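Local coordinates for protein phosphodiesterase (Pseudomonas aeruginosa, PDB 4G75) that probably kills competing bacteria as a colicin M-like bacteriocin, a magnesium-binding phosphodiesterase that degrades peptidoglycan precursors, at residues I86-F90 / I126-R131. Numbering follows the deposited sequence.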
loop_
_atom_site.group_PDB
_atom_site.type_symbol
_atom_site.label_atom_id
_atom_site.label_comp_id
_atom_site.label_asym_id
_atom_site.label_seq_id
_atom_site.Cartn_x
_atom_site.Cartn_y
_atom_site.Cartn_z
ATOM N N ILE A 86 -9.898 15.005 -0.016
ATOM C CA ILE A 86 -8.608 15.650 -0.243
ATOM C C ILE A 86 -7.675 15.531 0.960
ATOM O O ILE A 86 -6.509 15.164 0.807
ATOM C CB ILE A 86 -8.776 17.119 -0.641
ATOM C CG1 ILE A 86 -9.397 17.188 -2.040
ATOM C CG2 ILE A 86 -7.436 17.825 -0.595
ATOM C CD1 ILE A 86 -9.958 18.549 -2.421
ATOM N N TRP A 87 -8.188 15.833 2.151
ATOM C CA TRP A 87 -7.374 15.727 3.362
ATOM C C TRP A 87 -6.956 14.293 3.707
ATOM O O TRP A 87 -5.867 14.089 4.217
ATOM C CB TRP A 87 -8.052 16.405 4.566
ATOM C CG TRP A 87 -7.846 17.894 4.610
ATOM C CD1 TRP A 87 -8.815 18.854 4.610
ATOM C CD2 TRP A 87 -6.592 18.588 4.662
ATOM N NE1 TRP A 87 -8.243 20.104 4.662
ATOM C CE2 TRP A 87 -6.880 19.968 4.694
ATOM C CE3 TRP A 87 -5.256 18.177 4.685
ATOM C CZ2 TRP A 87 -5.882 20.938 4.750
ATOM C CZ3 TRP A 87 -4.263 19.146 4.743
ATOM C CH2 TRP A 87 -4.583 20.510 4.769
ATOM N N ASP A 88 -7.812 13.311 3.436
ATOM C CA ASP A 88 -7.445 11.913 3.655
ATOM C C ASP A 88 -6.319 11.521 2.691
ATOM O O ASP A 88 -5.402 10.781 3.055
ATOM C CB ASP A 88 -8.646 10.978 3.461
ATOM C CG ASP A 88 -9.510 10.839 4.712
ATOM O OD1 ASP A 88 -9.345 11.624 5.683
ATOM O OD2 ASP A 88 -10.375 9.933 4.712
ATOM N N ILE A 89 -6.391 12.017 1.459
ATOM C CA ILE A 89 -5.334 11.750 0.485
ATOM C C ILE A 89 -4.011 12.356 0.968
ATOM O O ILE A 89 -2.938 11.800 0.746
ATOM C CB ILE A 89 -5.723 12.252 -0.926
ATOM C CG1 ILE A 89 -6.859 11.396 -1.494
ATOM C CG2 ILE A 89 -4.522 12.227 -1.882
ATOM C CD1 ILE A 89 -6.543 9.921 -1.568
ATOM N N PHE A 90 -4.095 13.476 1.674
ATOM C CA PHE A 90 -2.912 14.074 2.288
ATOM C C PHE A 90 -2.419 13.252 3.480
ATOM O O PHE A 90 -1.228 13.008 3.616
ATOM C CB PHE A 90 -3.227 15.511 2.729
ATOM C CG PHE A 90 -2.046 16.266 3.295
ATOM C CD1 PHE A 90 -1.079 16.807 2.458
ATOM C CD2 PHE A 90 -1.933 16.483 4.662
ATOM C CE1 PHE A 90 -0.004 17.530 2.977
ATOM C CE2 PHE A 90 -0.863 17.205 5.185
ATOM C CZ PHE A 90 0.106 17.722 4.342
ATOM N N ILE A 126 -3.156 24.741 -0.848
ATOM C CA ILE A 126 -3.606 24.010 0.331
ATOM C C ILE A 126 -4.379 22.774 -0.102
ATOM O O ILE A 126 -5.390 22.890 -0.792
ATOM C CB ILE A 126 -4.526 24.868 1.216
ATOM C CG1 ILE A 126 -3.785 26.106 1.725
ATOM C CG2 ILE A 126 -5.064 24.048 2.377
ATOM C CD1 ILE A 126 -4.617 26.980 2.641
ATOM N N PRO A 127 -3.907 21.577 0.295
ATOM C CA PRO A 127 -2.715 21.335 1.115
ATOM C C PRO A 127 -1.428 21.428 0.298
ATOM O O PRO A 127 -1.482 21.449 -0.931
ATOM C CB PRO A 127 -2.888 19.875 1.574
ATOM C CG PRO A 127 -4.246 19.438 1.087
ATOM C CD PRO A 127 -4.578 20.320 -0.064
ATOM N N SER A 128 -0.292 21.459 0.990
ATOM C CA SER A 128 1.017 21.465 0.350
ATOM C C SER A 128 1.485 20.036 0.094
ATOM O O SER A 128 1.906 19.341 1.019
ATOM C CB SER A 128 2.028 22.195 1.237
ATOM O OG SER A 128 3.349 22.028 0.755
ATOM N N TRP A 129 1.419 19.609 -1.164
ATOM C CA TRP A 129 1.667 18.215 -1.529
ATOM C C TRP A 129 3.143 17.819 -1.579
ATOM O O TRP A 129 3.470 16.634 -1.543
ATOM C CB TRP A 129 1.007 17.897 -2.873
ATOM C CG TRP A 129 -0.491 18.068 -2.859
ATOM C CD1 TRP A 129 -1.212 19.062 -3.464
ATOM C CD2 TRP A 129 -1.445 17.226 -2.200
ATOM N NE1 TRP A 129 -2.557 18.884 -3.225
ATOM C CE2 TRP A 129 -2.726 17.769 -2.447
ATOM C CE3 TRP A 129 -1.343 16.069 -1.422
ATOM C CZ2 TRP A 129 -3.891 17.186 -1.956
ATOM C CZ3 TRP A 129 -2.506 15.494 -0.932
ATOM C CH2 TRP A 129 -3.759 16.054 -1.199
ATOM N N ASP A 130 4.031 18.803 -1.672
ATOM C CA ASP A 130 5.458 18.524 -1.812
ATOM C C ASP A 130 6.061 17.972 -0.521
ATOM O O ASP A 130 6.301 18.713 0.432
ATOM C CB ASP A 130 6.207 19.785 -2.253
ATOM C CG ASP A 130 7.667 19.515 -2.567
ATOM O OD1 ASP A 130 7.985 18.392 -3.014
ATOM O OD2 ASP A 130 8.497 20.430 -2.372
ATOM N N ARG A 131 6.306 16.665 -0.498
ATOM C CA ARG A 131 6.839 16.009 0.689
ATOM C C ARG A 131 7.860 14.942 0.277
ATOM O O ARG A 131 7.591 13.745 0.366
ATOM C CB ARG A 131 5.694 15.390 1.505
ATOM C CG ARG A 131 4.670 16.415 2.004
ATOM C CD ARG A 131 3.513 15.773 2.777
ATOM N NE ARG A 131 2.575 15.072 1.900
ATOM C CZ ARG A 131 1.518 14.388 2.334
ATOM N NH1 ARG A 131 1.257 14.317 3.637
ATOM N NH2 ARG A 131 0.722 13.774 1.471
#
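Phe-90, on helix 81-102, is sandwiched by two residues of the loop 126-131: Pro-127 lies over one face of its ring and the guanidinium of Arg-131 over the other. This cation-pi stack and the paired CH-pi contacts beside it fasten a long irregular connection to the helical part of this colicin M-family protein, away from the magnesium site. The guanidinium lies flat on the phenyl, planes only 2° apart, with Arg-131 CZ 3.9 Å from the centroid of the Phe-90 ring. Its position is fixed a second time by the helix backbone, because NH1 and NH2 both point end-on at Phe-90 O. That carbonyl therefore accepts two bonds from one side chain, and the bend of the arginine at chi3 (-74°) helps bring the group back over the ring.

Pro-127, which follows a cis peptide bond, fills the corner where the rim of Phe-90 abuts the edge of Trp-87. Its CB faces Phe-90, while CG sits over the six-membered ring of Trp-87, 3.9 Å from the centroid. Ile-126 CG2 reaches the same indole at CZ2, and Trp-87 NE1 is held by Pro-119 O. On the flank of the proline, CD meets Ile-86 CG2.

Trp-129 comes in with its six-membered ring beside the helix backbone. Phe-90 turns an edge toward that ring's face in an offset edge-to-face pair, planes at 69°, and Trp-129 CZ3 lies 3.5 Å from Phe-90 CA. Ile-89 CG2 adds an apolar contact to the indole, and Ile-89 itself also packs on Leu-152 of helix 143-153. At the rim of the phenyl, near its plane, Ser-128 O approaches Phe-90 CE1 to 3.3 Å.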